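Local coordinates for protein iron-containing alcohol dehydrogenase (Ralstonia eutropha, PDB 3JZD) that probably reduces maleylacetate to 3-oxoadipate with NADH or NADPH, as a homodimeric member of the iron-containing alcohol dehydrogenase family, at residues V191-A196 with M280-R285. Sequence-based numbering, arbitrary orientation.
Sequences VMSLMA and MARIRR
Arg282 meets Ser193 and the start of Leu194 between two helices, and the contact is small: 97 Å² buried over both sides. The nearest CA atoms, those of Ser193 and Arg282, are 9.2 Å apart, so the helices do not interlock and one long side chain spans the distance. Taking 280-285 in order, Arg282 alone touches 191-196. Its CG stands anti to the carbonyl carbon, and the chain runs extended through chi2 before bending at chi3 (69°), which brings the guanidinium to Ser193. There NH1 of Arg282 rests 3.6 Å from Ser193 CB, a van der Waals contact with the methylene. Arg282 NH2 lies 3.4 Å from Ser193 O at an angle too poor for a hydrogen bond, and 3.8 Å from Leu194 N; both backbone atoms approach the guanidinium plane obliquely. Ser193 OG takes no part in gripping the arginine, being hydrogen-bonded to the carbonyl O of Asn189, the residue just before helix 190-212. Arg282 NE forms a salt bridge with OE1 of Glu197, one turn beyond Ser193 on helix 190-212, and Arg285, one turn after Arg282, pairs through NE with OE2 of the same carboxylate, so two arginines of one helix converge on one acid of the other. This is a helix-to-helix contact within the helical C-terminal region of the family, away from the NAD and calcium sites: 277-287 is backed by helix 294-304 through Met280 and Ile283, while 190-212 sets Met192, Met195 and Ala196 against helix 217-236, Met192 also against Tyr10 of strand 8-19, and Leu194 against Glu198 of the second subunit.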
loop_
_atom_site.group_PDB
_atom_site.type_symbol
_atom_site.label_atom_id
_atom_site.label_comp_id
_atom_site.label_asym_id
_atom_site.label_seq_id
_atom_site.Cartn_x
_atom_site.Cartn_y
_atom_site.Cartn_z
ATOM N N VAL A 191 -7.847 2.281 0.549
ATOM C CA VAL A 191 -6.629 1.581 0.207
ATOM C C VAL A 191 -6.570 0.269 0.975
ATOM O O VAL A 191 -6.306 -0.786 0.418
ATOM C CB VAL A 191 -5.402 2.476 0.408
ATOM C CG1 VAL A 191 -4.200 1.705 0.151
ATOM C CG2 VAL A 191 -5.501 3.716 -0.568
HETATM N N MSE A 192 -6.861 0.323 2.262
HETATM C CA MSE A 192 -6.912 -0.889 3.070
HETATM C C MSE A 192 -8.004 -1.849 2.504
HETATM O O MSE A 192 -7.806 -3.079 2.417
HETATM C CB MSE A 192 -7.155 -0.528 4.532
HETATM C CG MSE A 192 -5.963 0.136 5.180
HETATM SE SE MSE A 192 -4.523 -1.155 5.474
HETATM C CE MSE A 192 -2.991 0.026 5.232
ATOM N N SER A 193 -9.131 -1.289 2.100
ATOM C CA SER A 193 -10.191 -2.104 1.540
ATOM C C SER A 193 -9.832 -2.752 0.216
ATOM O O SER A 193 -10.224 -3.889 -0.030
ATOM C CB SER A 193 -11.466 -1.271 1.421
ATOM O OG SER A 193 -11.879 -0.984 2.744
ATOM N N LEU A 194 -9.095 -2.020 -0.638
ATOM C CA LEU A 194 -8.588 -2.562 -1.871
ATOM C C LEU A 194 -7.670 -3.762 -1.595
ATOM O O LEU A 194 -7.764 -4.807 -2.259
ATOM C CB LEU A 194 -7.850 -1.477 -2.646
ATOM C CG LEU A 194 -7.360 -1.712 -4.063
ATOM C CD1 LEU A 194 -8.513 -1.762 -5.105
ATOM C CD2 LEU A 194 -6.343 -0.585 -4.421
HETATM N N MSE A 195 -6.786 -3.633 -0.601
HETATM C CA MSE A 195 -5.887 -4.726 -0.313
HETATM C C MSE A 195 -6.667 -5.867 0.369
HETATM O O MSE A 195 -6.358 -7.051 0.131
HETATM C CB MSE A 195 -4.707 -4.258 0.534
HETATM C CG MSE A 195 -3.914 -3.111 -0.107
HETATM SE SE MSE A 195 -2.433 -2.650 1.066
HETATM C CE MSE A 195 -1.401 -4.222 0.813
ATOM N N ALA A 196 -7.681 -5.520 1.177
ATOM C CA ALA A 196 -8.518 -6.530 1.849
ATOM C C ALA A 196 -9.170 -7.448 0.835
ATOM O O ALA A 196 -9.065 -8.661 0.897
ATOM C CB ALA A 196 -9.584 -5.855 2.677
HETATM N N MSE A 280 -20.099 -7.052 3.016
HETATM C CA MSE A 280 -20.486 -8.403 2.639
HETATM C C MSE A 280 -20.464 -8.659 1.136
HETATM O O MSE A 280 -19.975 -9.714 0.695
HETATM C CB MSE A 280 -21.872 -8.748 3.154
HETATM C CG MSE A 280 -22.060 -8.884 4.638
HETATM SE SE MSE A 280 -20.766 -9.959 5.633
HETATM C CE MSE A 280 -19.312 -8.683 5.812
ATOM N N ALA A 281 -21.028 -7.733 0.349
ATOM C CA ALA A 281 -20.966 -7.811 -1.105
ATOM C C ALA A 281 -19.516 -7.873 -1.659
ATOM O O ALA A 281 -19.259 -8.525 -2.660
ATOM C CB ALA A 281 -21.780 -6.662 -1.772
ATOM N N ARG A 282 -18.582 -7.174 -1.032
ATOM C CA ARG A 282 -17.186 -7.236 -1.432
ATOM C C ARG A 282 -16.578 -8.567 -1.029
ATOM O O ARG A 282 -15.815 -9.142 -1.786
ATOM C CB ARG A 282 -16.365 -6.064 -0.880
ATOM C CG ARG A 282 -16.833 -4.727 -1.457
ATOM C CD ARG A 282 -16.055 -3.536 -1.016
ATOM N NE ARG A 282 -14.692 -3.533 -1.563
ATOM C CZ ARG A 282 -13.860 -2.498 -1.475
ATOM N NH1 ARG A 282 -14.257 -1.392 -0.843
ATOM N NH2 ARG A 282 -12.644 -2.562 -2.026
ATOM N N ILE A 283 -16.926 -9.089 0.139
ATOM C CA ILE A 283 -16.399 -10.382 0.506
ATOM C C ILE A 283 -16.934 -11.463 -0.447
ATOM O O ILE A 283 -16.204 -12.370 -0.834
ATOM C CB ILE A 283 -16.734 -10.718 1.929
ATOM C CG1 ILE A 283 -15.973 -9.764 2.883
ATOM C CG2 ILE A 283 -16.439 -12.195 2.190
ATOM C CD1 ILE A 283 -16.504 -9.837 4.336
ATOM N N ARG A 284 -18.203 -11.354 -0.821
ATOM C CA ARG A 284 -18.852 -12.312 -1.728
ATOM C C ARG A 284 -18.210 -12.311 -3.101
ATOM O O ARG A 284 -17.909 -13.379 -3.647
ATOM C CB ARG A 284 -20.336 -12.018 -1.840
ATOM C CG ARG A 284 -21.056 -12.378 -0.547
ATOM C CD ARG A 284 -22.495 -11.855 -0.461
ATOM N NE ARG A 284 -23.254 -12.135 -1.673
ATOM C CZ ARG A 284 -23.960 -11.246 -2.373
ATOM N NH1 ARG A 284 -24.101 -9.979 -1.974
ATOM N NH2 ARG A 284 -24.553 -11.649 -3.481
ATOM N N ARG A 285 -17.965 -11.109 -3.625
ATOM C CA ARG A 285 -17.306 -10.947 -4.919
ATOM C C ARG A 285 -15.921 -11.566 -4.871
ATOM O O ARG A 285 -15.532 -12.260 -5.794
ATOM C CB ARG A 285 -17.197 -9.467 -5.277
ATOM C CG ARG A 285 -16.627 -9.192 -6.651
ATOM C CD ARG A 285 -16.763 -7.719 -7.049
ATOM N NE ARG A 285 -16.053 -6.826 -6.131
ATOM C CZ ARG A 285 -16.114 -5.490 -6.158
ATOM N NH1 ARG A 285 -16.859 -4.861 -7.068
ATOM N NH2 ARG A 285 -15.437 -4.764 -5.267
#